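Local coordinates for mandelate racemase / muconate lactonizing enzyme family protein (Agrobacterium tumefaciens, PDB 4DXK) that probably acts as a lyase or racemase of the mandelate racemase subgroup of the enolase superfamily, with a metal-binding site in its alpha/beta barrel, at residues E201-A206 with M211-E216; T238-D243 with A339-S344; R255-A258 with P263-A266. One frame throughout, in Å; residues are numbered along the deposited sequence.

How the interactions relate
Following the chain from the N terminus, interaction 1 comes first: helix 190-207 turns back through a short loop onto strand 212-216, closing a local connection. Interaction 2 opens later, at strand 240-242, and reaches 339-344 about a hundred residues on, across the barrel. Interaction 3, between helix 253-259 and strand 264-266, is nested inside the large loop that interaction 2 closes. Strands 212-216, 240-242 and 264-266 are consecutive neighbours in one parallel sheet, so interactions 1 and 3 attach helices to the two strands that flank the one carrying interaction 2. Interactions 1 and 2 also share the sodium ion, bound by E216 and E242.

Interaction 1 of 3, residues E201-A206 with M211-E216; sequences EKIRKA and MDIMVE. With NA (sodium ion), chain C.
I213, R204 and I203 carry this contact, in which the last turns of helix 190-207 lie against the start of strand 212-216. The CD1 methyl of I213 sits 3.5 Å from CZ of R204, over the centre of one face of the guanidinium group. The same methyl meets I203 tip to tip, with CD1 of I213 3.7 Å from CG2 of I203, so one methyl serves both neighbours, the guanidinium face and, roughly at right angles to it, the isoleucine. I213 directs CG1 away from its carbonyl carbon and beside its backbone N (chi1 -53°), which extends the longer branch toward the helix.

Helix-to-strand packing of this kind, with a short loop between, is the repeating step of the alpha/beta barrel in the enolase superfamily. Here a polar bond joins the apolar contact. NH1 of R204 donates to the backbone O of M211 at 2.8 Å, almost straight at 172°, with the acceptor close to the guanidinium plane and NH1 in the plane of the carbonyl. A bend at chi2 (-67°) folds the arginine chain back to bring its head group here. NH1 also reaches G208 O and NH2 reaches Y236 O; these bonds would hold the guanidinium flat beneath the methyl. Water 1 takes a 2.9 Å bond from the backbone N of I213 and a weak one from NH2 of R204. At the far end of the strand, E216 binds the sodium ion through OE2 at 2.2 Å, sharing it with E242 and E268.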
loop_
_atom_site.group_PDB
_atom_site.type_symbol
_atom_site.label_atom_id
_atom_site.label_comp_id
_atom_site.label_asym_id
_atom_site.label_seq_id
_atom_site.Cartn_x
_atom_site.Cartn_y
_atom_site.Cartn_z
ATOM N N GLU A 201 19.139 -16.067 -31.504
ATOM C CA GLU A 201 19.091 -17.422 -32.046
ATOM C C GLU A 201 20.468 -17.853 -32.521
ATOM O O GLU A 201 20.925 -18.960 -32.230
ATOM C CB GLU A 201 18.113 -17.481 -33.217
ATOM C CG GLU A 201 16.667 -17.283 -32.826
ATOM C CD GLU A 201 15.820 -16.757 -33.966
ATOM O OE1 GLU A 201 16.099 -17.106 -35.135
ATOM O OE2 GLU A 201 14.876 -15.991 -33.687
ATOM N N LYS A 202 21.128 -16.966 -33.257
ATOM C CA LYS A 202 22.434 -17.277 -33.833
ATOM C C LYS A 202 23.499 -17.476 -32.749
ATOM O O LYS A 202 24.311 -18.397 -32.829
ATOM C CB LYS A 202 22.858 -16.205 -34.846
ATOM C CG LYS A 202 21.901 -16.060 -36.035
ATOM C CD LYS A 202 22.477 -15.179 -37.143
ATOM C CE LYS A 202 21.392 -14.337 -37.812
ATOM N NZ LYS A 202 20.279 -15.167 -38.348
ATOM N N ILE A 203 23.485 -16.636 -31.718
ATOM C CA ILE A 203 24.438 -16.794 -30.622
ATOM C C ILE A 203 24.219 -18.112 -29.886
ATOM O O ILE A 203 25.171 -18.851 -29.632
ATOM C CB ILE A 203 24.351 -15.626 -29.616
ATOM C CG1 ILE A 203 24.822 -14.328 -30.273
ATOM C CG2 ILE A 203 25.192 -15.923 -28.377
ATOM C CD1 ILE A 203 24.425 -13.068 -29.513
ATOM N N ARG A 204 22.964 -18.414 -29.561
ATOM C CA ARG A 204 22.640 -19.638 -28.837
ATOM C C ARG A 204 22.972 -20.888 -29.663
ATOM O O ARG A 204 23.452 -21.888 -29.121
ATOM C CB ARG A 204 21.175 -19.647 -28.404
ATOM C CG ARG A 204 20.859 -18.683 -27.269
ATOM C CD ARG A 204 21.528 -19.085 -25.958
ATOM N NE ARG A 204 21.264 -18.089 -24.925
ATOM C CZ ARG A 204 22.193 -17.542 -24.148
ATOM N NH1 ARG A 204 23.465 -17.901 -24.266
ATOM N NH2 ARG A 204 21.845 -16.630 -23.251
ATOM N N LYS A 205 22.726 -20.835 -30.970
ATOM C CA LYS A 205 23.063 -21.965 -31.837
ATOM C C LYS A 205 24.571 -22.187 -31.851
ATOM O O LYS A 205 25.042 -23.328 -31.888
ATOM C CB LYS A 205 22.544 -21.748 -33.263
ATOM C CG LYS A 205 23.009 -22.810 -34.260
ATOM C CD LYS A 205 22.217 -22.765 -35.560
ATOM C CE LYS A 205 22.802 -23.723 -36.591
ATOM N NZ LYS A 205 21.857 -23.993 -37.711
ATOM N N ALA A 206 25.324 -21.094 -31.819
ATOM C CA ALA A 206 26.781 -21.153 -31.883
ATOM C C ALA A 206 27.443 -21.625 -30.589
ATOM O O ALA A 206 28.271 -22.537 -30.617
ATOM C CB ALA A 206 27.351 -19.801 -32.301
ATOM N N MET A 211 27.616 -18.360 -22.932
ATOM C CA MET A 211 27.704 -16.903 -23.040
ATOM C C MET A 211 26.517 -16.214 -22.370
ATOM O O MET A 211 25.368 -16.501 -22.714
ATOM C CB MET A 211 27.732 -16.503 -24.519
ATOM C CG MET A 211 27.782 -15.008 -24.772
ATOM S SD MET A 211 29.354 -14.290 -24.283
ATOM C CE MET A 211 30.432 -15.001 -25.541
ATOM N N ASP A 212 26.782 -15.296 -21.438
ATOM C CA ASP A 212 25.717 -14.424 -20.938
ATOM C C ASP A 212 25.426 -13.373 -22.008
ATOM O O ASP A 212 26.360 -12.792 -22.568
ATOM C CB ASP A 212 26.136 -13.720 -19.642
ATOM C CG ASP A 212 26.371 -14.682 -18.491
ATOM O OD1 ASP A 212 25.595 -15.653 -18.348
ATOM O OD2 ASP A 212 27.332 -14.446 -17.732
ATOM N N ILE A 213 24.152 -13.146 -22.310
ATOM C CA ILE A 213 23.788 -12.142 -23.298
ATOM C C ILE A 213 23.034 -11.016 -22.611
ATOM O O ILE A 213 21.904 -11.200 -22.133
ATOM C CB ILE A 213 22.902 -12.705 -24.434
ATOM C CG1 ILE A 213 23.537 -13.945 -25.068
ATOM C CG2 ILE A 213 22.654 -11.629 -25.485
ATOM C CD1 ILE A 213 22.634 -14.639 -26.084
ATOM N N MET A 214 23.670 -9.852 -22.562
ATOM C CA MET A 214 23.048 -8.640 -22.049
ATOM C C MET A 214 22.344 -7.928 -23.191
ATOM O O MET A 214 22.848 -7.911 -24.317
ATOM C CB MET A 214 24.115 -7.721 -21.471
ATOM C CG MET A 214 24.793 -8.291 -20.246
ATOM S SD MET A 214 26.538 -7.902 -20.243
ATOM C CE MET A 214 27.040 -8.702 -18.719
ATOM N N VAL A 215 21.181 -7.343 -22.911
ATOM C CA VAL A 215 20.455 -6.608 -23.931
ATOM C C VAL A 215 20.387 -5.153 -23.533
ATOM O O VAL A 215 19.937 -4.810 -22.431
ATOM C CB VAL A 215 19.043 -7.143 -24.114
ATOM C CG1 VAL A 215 18.408 -6.489 -25.331
ATOM C CG2 VAL A 215 19.065 -8.657 -24.270
ATOM N N GLU A 216 20.850 -4.310 -24.437
ATOM C CA GLU A 216 20.812 -2.872 -24.285
ATOM C C GLU A 216 19.650 -2.328 -25.110
ATOM O O GLU A 216 19.507 -2.704 -26.274
ATOM C CB GLU A 216 22.115 -2.315 -24.849
ATOM C CG GLU A 216 22.085 -0.852 -25.086
ATOM C CD GLU A 216 22.172 -0.120 -23.791
ATOM O OE1 GLU A 216 21.114 0.237 -23.229
ATOM O OE2 GLU A 216 23.312 0.050 -23.319
HETATM NA NA NA C . 24.149 1.353 -21.809
HETATM O O HOH W 1 22.455 -14.856 -20.728
HETATM O O HOH W 2 21.998 2.239 -21.815
HETATM O O HOH W 3 24.673 2.932 -23.478
#

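Interaction 2 of 3, residues T238-D243 with A339-S344; sequences TFWHED and ALVQES. With NA (sodium ion), chain C.
The backbones of 238-243 and 339-344 stay well apart, the nearest CA atoms being those of F239 and L340 at 12.2 Å, and side chains from both segments bridge the gap without a hydrogen bond between them. CD2 of L340 approaches the edge of the F239 ring, 4.1 Å from CE2. Beside it the W240 indole presents its six-membered end to V341, whose CG2 lies near the ring plane, 4.0 Å from CH2. With CG between the backbone N and the carbonyl carbon (chi1 78°), the indole is turned toward V341.

The other end of the indole serves the metal site. NE1 of W240 donates to OE1 of E242 at 3.0 Å, a bent bond of 139° that meets the carboxylate on its anti side. The second carboxylate oxygen, OE2 of E242, coordinates the sodium ion at 2.3 Å. K172 forms a salt bridge with OE1, so that oxygen is gripped by two donors and W240 probably helps to position the metal-binding carboxylate. D243 receives a bond from water 2, itself a sodium ligand.

Strand 240-242 lies between strands 212-216 and 264-266 in the parallel barrel sheet, with M214 packed on W240. Across the barrel, 339-344 runs from helix 323-335 alongside strand 115-118, where Y118 meets W240 edge-to-face.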
loop_
_atom_site.group_PDB
_atom_site.type_symbol
_atom_site.label_atom_id
_atom_site.label_comp_id
_atom_site.label_asym_id
_atom_site.label_seq_id
_atom_site.Cartn_x
_atom_site.Cartn_y
_atom_site.Cartn_z
ATOM N N THR A 238 18.168 -14.328 -21.523
ATOM C CA THR A 238 18.936 -13.093 -21.453
ATOM C C THR A 238 19.379 -12.794 -20.018
ATOM O O THR A 238 18.722 -13.192 -19.056
ATOM C CB THR A 238 18.147 -11.928 -22.047
ATOM O OG1 THR A 238 16.865 -11.854 -21.411
ATOM C CG2 THR A 238 17.956 -12.138 -23.542
ATOM N N PHE A 239 20.504 -12.105 -19.886
ATOM C CA PHE A 239 21.121 -11.887 -18.583
ATOM C C PHE A 239 20.583 -10.640 -17.887
ATOM O O PHE A 239 20.301 -10.658 -16.688
ATOM C CB PHE A 239 22.634 -11.783 -18.753
ATOM C CG PHE A 239 23.394 -11.755 -17.462
ATOM C CD1 PHE A 239 23.478 -12.888 -16.665
ATOM C CD2 PHE A 239 24.029 -10.594 -17.043
ATOM C CE1 PHE A 239 24.192 -12.871 -15.473
ATOM C CE2 PHE A 239 24.753 -10.571 -15.859
ATOM C CZ PHE A 239 24.826 -11.709 -15.068
ATOM N N TRP A 240 20.462 -9.551 -18.640
ATOM C CA TRP A 240 19.826 -8.341 -18.128
ATOM C C TRP A 240 19.204 -7.554 -19.263
ATOM O O TRP A 240 19.587 -7.735 -20.424
ATOM C CB TRP A 240 20.790 -7.513 -17.268
ATOM C CG TRP A 240 21.845 -6.634 -17.915
ATOM C CD1 TRP A 240 21.718 -5.793 -18.998
ATOM C CD2 TRP A 240 23.176 -6.445 -17.421
ATOM N NE1 TRP A 240 22.901 -5.106 -19.204
ATOM C CE2 TRP A 240 23.802 -5.485 -18.241
ATOM C CE3 TRP A 240 23.902 -7.006 -16.365
ATOM C CZ2 TRP A 240 25.132 -5.087 -18.043
ATOM C CZ3 TRP A 240 25.204 -6.588 -16.156
ATOM C CH2 TRP A 240 25.806 -5.644 -16.993
ATOM N N HIS A 241 18.235 -6.708 -18.927
ATOM C CA HIS A 241 17.574 -5.829 -19.886
ATOM C C HIS A 241 17.843 -4.409 -19.445
ATOM O O HIS A 241 17.290 -3.936 -18.439
ATOM C CB HIS A 241 16.071 -6.106 -19.945
ATOM C CG HIS A 241 15.732 -7.426 -20.564
ATOM N ND1 HIS A 241 14.441 -7.908 -20.635
ATOM C CD2 HIS A 241 16.513 -8.370 -21.142
ATOM C CE1 HIS A 241 14.443 -9.091 -21.225
ATOM N NE2 HIS A 241 15.690 -9.398 -21.537
ATOM N N GLU A 242 18.724 -3.741 -20.181
ATOM C CA GLU A 242 19.268 -2.454 -19.767
ATOM C C GLU A 242 18.498 -1.301 -20.390
ATOM O O GLU A 242 18.280 -1.263 -21.610
ATOM C CB GLU A 242 20.741 -2.386 -20.164
ATOM C CG GLU A 242 21.468 -1.115 -19.733
ATOM C CD GLU A 242 22.957 -1.190 -20.013
ATOM O OE1 GLU A 242 23.493 -2.307 -20.168
ATOM O OE2 GLU A 242 23.609 -0.126 -20.106
ATOM N N ASP A 243 18.095 -0.358 -19.545
ATOM C CA ASP A 243 17.383 0.842 -19.978
ATOM C C ASP A 243 16.250 0.521 -20.959
ATOM O O ASP A 243 16.195 1.066 -22.060
ATOM C CB ASP A 243 18.377 1.861 -20.543
ATOM C CG ASP A 243 19.260 2.452 -19.470
ATOM O OD1 ASP A 243 18.794 2.532 -18.327
ATOM O OD2 ASP A 243 20.409 2.833 -19.760
ATOM N N ALA A 339 30.434 -5.391 -6.856
ATOM C CA ALA A 339 30.679 -5.185 -8.290
ATOM C C ALA A 339 30.610 -6.530 -9.019
ATOM O O ALA A 339 31.279 -7.493 -8.638
ATOM C CB ALA A 339 32.017 -4.514 -8.534
ATOM N N LEU A 340 29.802 -6.585 -10.070
ATOM C CA LEU A 340 29.510 -7.829 -10.774
ATOM C C LEU A 340 30.419 -8.055 -11.971
ATOM O O LEU A 340 30.968 -9.140 -12.168
ATOM C CB LEU A 340 28.050 -7.790 -11.237
ATOM C CG LEU A 340 27.526 -8.976 -12.038
ATOM C CD1 LEU A 340 27.502 -10.240 -11.191
ATOM C CD2 LEU A 340 26.137 -8.671 -12.557
ATOM N N VAL A 341 30.517 -7.033 -12.816
ATOM C CA VAL A 341 31.347 -7.059 -14.012
ATOM C C VAL A 341 31.806 -5.644 -14.293
ATOM O O VAL A 341 31.166 -4.681 -13.857
ATOM C CB VAL A 341 30.566 -7.540 -15.257
ATOM C CG1 VAL A 341 30.432 -9.053 -15.277
ATOM C CG2 VAL A 341 29.196 -6.862 -15.337
ATOM N N GLN A 342 32.917 -5.520 -15.014
ATOM C CA GLN A 342 33.383 -4.222 -15.500
ATOM C C GLN A 342 33.444 -4.230 -17.016
ATOM O O GLN A 342 34.346 -4.839 -17.597
ATOM C CB GLN A 342 34.759 -3.859 -14.934
ATOM C CG GLN A 342 35.288 -2.539 -15.499
ATOM C CD GLN A 342 34.319 -1.400 -15.246
ATOM O OE1 GLN A 342 33.994 -1.096 -14.097
ATOM N NE2 GLN A 342 33.825 -0.779 -16.325
ATOM N N GLU A 343 32.477 -3.569 -17.650
ATOM C CA GLU A 343 32.436 -3.395 -19.096
ATOM C C GLU A 343 33.741 -2.826 -19.645
ATOM O O GLU A 343 34.348 -1.952 -19.015
ATOM C CB GLU A 343 31.311 -2.421 -19.445
ATOM C CG GLU A 343 31.069 -2.294 -20.928
ATOM C CD GLU A 343 29.999 -1.291 -21.268
ATOM O OE1 GLU A 343 29.870 -0.269 -20.561
ATOM O OE2 GLU A 343 29.275 -1.527 -22.253
ATOM N N SER A 344 34.162 -3.297 -20.813
ATOM C CA SER A 344 35.312 -2.684 -21.455
ATOM C C SER A 344 35.217 -2.787 -22.964
ATOM O O SER A 344 34.376 -3.509 -23.493
ATOM C CB SER A 344 36.621 -3.300 -20.949
ATOM O OG SER A 344 36.756 -4.648 -21.364
HETATM NA NA NA C . 24.149 1.353 -21.809
HETATM O O HOH W 2 21.998 2.239 -21.815
HETATM O O HOH W 3 24.673 2.932 -23.478
#

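Interaction 3 of 3, residues R255-A258 with P263-A266; sequences RYAA and PISA
Strand 240-242, helix 253-259 and strand 264-266 form a beta-alpha-beta unit of the barrel, and this contact is where its helix settles on its second strand. I264 at the start of that strand points its side chain outward to the helix and is met by Y256 and A257, in a purely apolar contact without a hydrogen bond between the segments.

The nearest approach is 3.6 Å, between CG1 of I264 and CD2 of Y256. The two side chains cross at a slant, with CD1 of I264 also 3.8 Å from CD2 of Y256. That terminal methyl continues past the ring to CB of A257, at 4.0 Å, so the longer branch of I264 spans two successive residues of the helix. The branch is placed there by its first torsion: CG1 lies opposite the carbonyl carbon and next to the backbone N (chi1 -63°). On the helix side, Y256 holds CG opposite its backbone N (chi1 -176°), carrying the ring from the helix toward the sheet. A257 contributes a single methyl, consistent with the close approach here, where its CA and that of I264 are 7.0 Å apart.

The hydroxyl of Y256 is buried with the ring but has a polar partner, a hydrogen bond with ND1 of H241 on the first strand of the unit. One tyrosine thus touches both strands, its ring beside I264 and its OH at H241.

Helix 223-232 flanks the tyrosine, with A226, M227 and A230 touching it. Strand 264-266 lies between strands 240-242 and 287-290, its backbone bonded to H241 and D243 along one edge and to V287 and M289 along the other.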
loop_
_atom_site.group_PDB
_atom_site.type_symbol
_atom_site.label_atom_id
_atom_site.label_comp_id
_atom_site.label_asym_id
_atom_site.label_seq_id
_atom_site.Cartn_x
_atom_site.Cartn_y
_atom_site.Cartn_z
ATOM N N ARG A 255 5.884 -2.262 -13.533
ATOM C CA ARG A 255 5.132 -3.058 -14.484
ATOM C C ARG A 255 6.031 -3.831 -15.425
ATOM O O ARG A 255 5.719 -4.963 -15.799
ATOM C CB ARG A 255 4.191 -2.176 -15.261
ATOM C CG ARG A 255 3.145 -1.601 -14.347
ATOM C CD ARG A 255 2.190 -0.767 -15.098
ATOM N NE ARG A 255 1.494 -1.527 -16.129
ATOM C CZ ARG A 255 0.614 -0.963 -16.944
ATOM N NH1 ARG A 255 0.369 0.332 -16.823
ATOM N NH2 ARG A 255 -0.003 -1.681 -17.874
ATOM N N TYR A 256 7.156 -3.227 -15.800
ATOM C CA TYR A 256 8.111 -3.912 -16.650
ATOM C C TYR A 256 8.668 -5.134 -15.927
ATOM O O TYR A 256 8.744 -6.227 -16.496
ATOM C CB TYR A 256 9.239 -2.959 -17.046
ATOM C CG TYR A 256 10.205 -3.597 -18.012
ATOM C CD1 TYR A 256 9.981 -3.552 -19.379
ATOM C CD2 TYR A 256 11.329 -4.270 -17.555
ATOM C CE1 TYR A 256 10.856 -4.157 -20.271
ATOM C CE2 TYR A 256 12.208 -4.881 -18.439
ATOM C CZ TYR A 256 11.974 -4.812 -19.793
ATOM O OH TYR A 256 12.848 -5.419 -20.667
ATOM N N ALA A 257 9.061 -4.958 -14.674
ATOM C CA ALA A 257 9.642 -6.056 -13.904
ATOM C C ALA A 257 8.647 -7.201 -13.711
ATOM O O ALA A 257 9.051 -8.356 -13.553
ATOM C CB ALA A 257 10.143 -5.554 -12.557
ATOM N N ALA A 258 7.358 -6.884 -13.748
ATOM C CA ALA A 258 6.309 -7.886 -13.571
ATOM C C ALA A 258 6.271 -8.903 -14.706
ATOM O O ALA A 258 5.793 -10.028 -14.519
ATOM C CB ALA A 258 4.954 -7.212 -13.422
ATOM N N PRO A 263 16.401 -9.473 -15.146
ATOM C CA PRO A 263 16.397 -8.274 -14.308
ATOM C C PRO A 263 16.633 -7.020 -15.132
ATOM O O PRO A 263 17.306 -7.049 -16.179
ATOM C CB PRO A 263 17.577 -8.499 -13.354
ATOM C CG PRO A 263 18.455 -9.485 -14.054
ATOM C CD PRO A 263 17.510 -10.381 -14.808
ATOM N N ILE A 264 16.078 -5.916 -14.647
ATOM C CA ILE A 264 16.331 -4.608 -15.220
ATOM C C ILE A 264 17.735 -4.161 -14.852
ATOM O O ILE A 264 18.130 -4.212 -13.680
ATOM C CB ILE A 264 15.334 -3.582 -14.656
ATOM C CG1 ILE A 264 13.906 -3.957 -15.052
ATOM C CG2 ILE A 264 15.663 -2.171 -15.130
ATOM C CD1 ILE A 264 12.852 -3.180 -14.295
ATOM N N SER A 265 18.479 -3.701 -15.842
ATOM C CA SER A 265 19.737 -3.024 -15.619
ATOM C C SER A 265 19.468 -1.526 -15.777
ATOM O O SER A 265 19.021 -1.076 -16.837
ATOM C CB SER A 265 20.738 -3.529 -16.653
ATOM O OG SER A 265 21.902 -2.766 -16.716
ATOM N N ALA A 266 19.686 -0.762 -14.712
ATOM C CA ALA A 266 19.342 0.657 -14.686
ATOM C C ALA A 266 20.228 1.351 -13.659
ATOM O O ALA A 266 20.449 0.784 -12.583
ATOM C CB ALA A 266 17.876 0.837 -14.301
#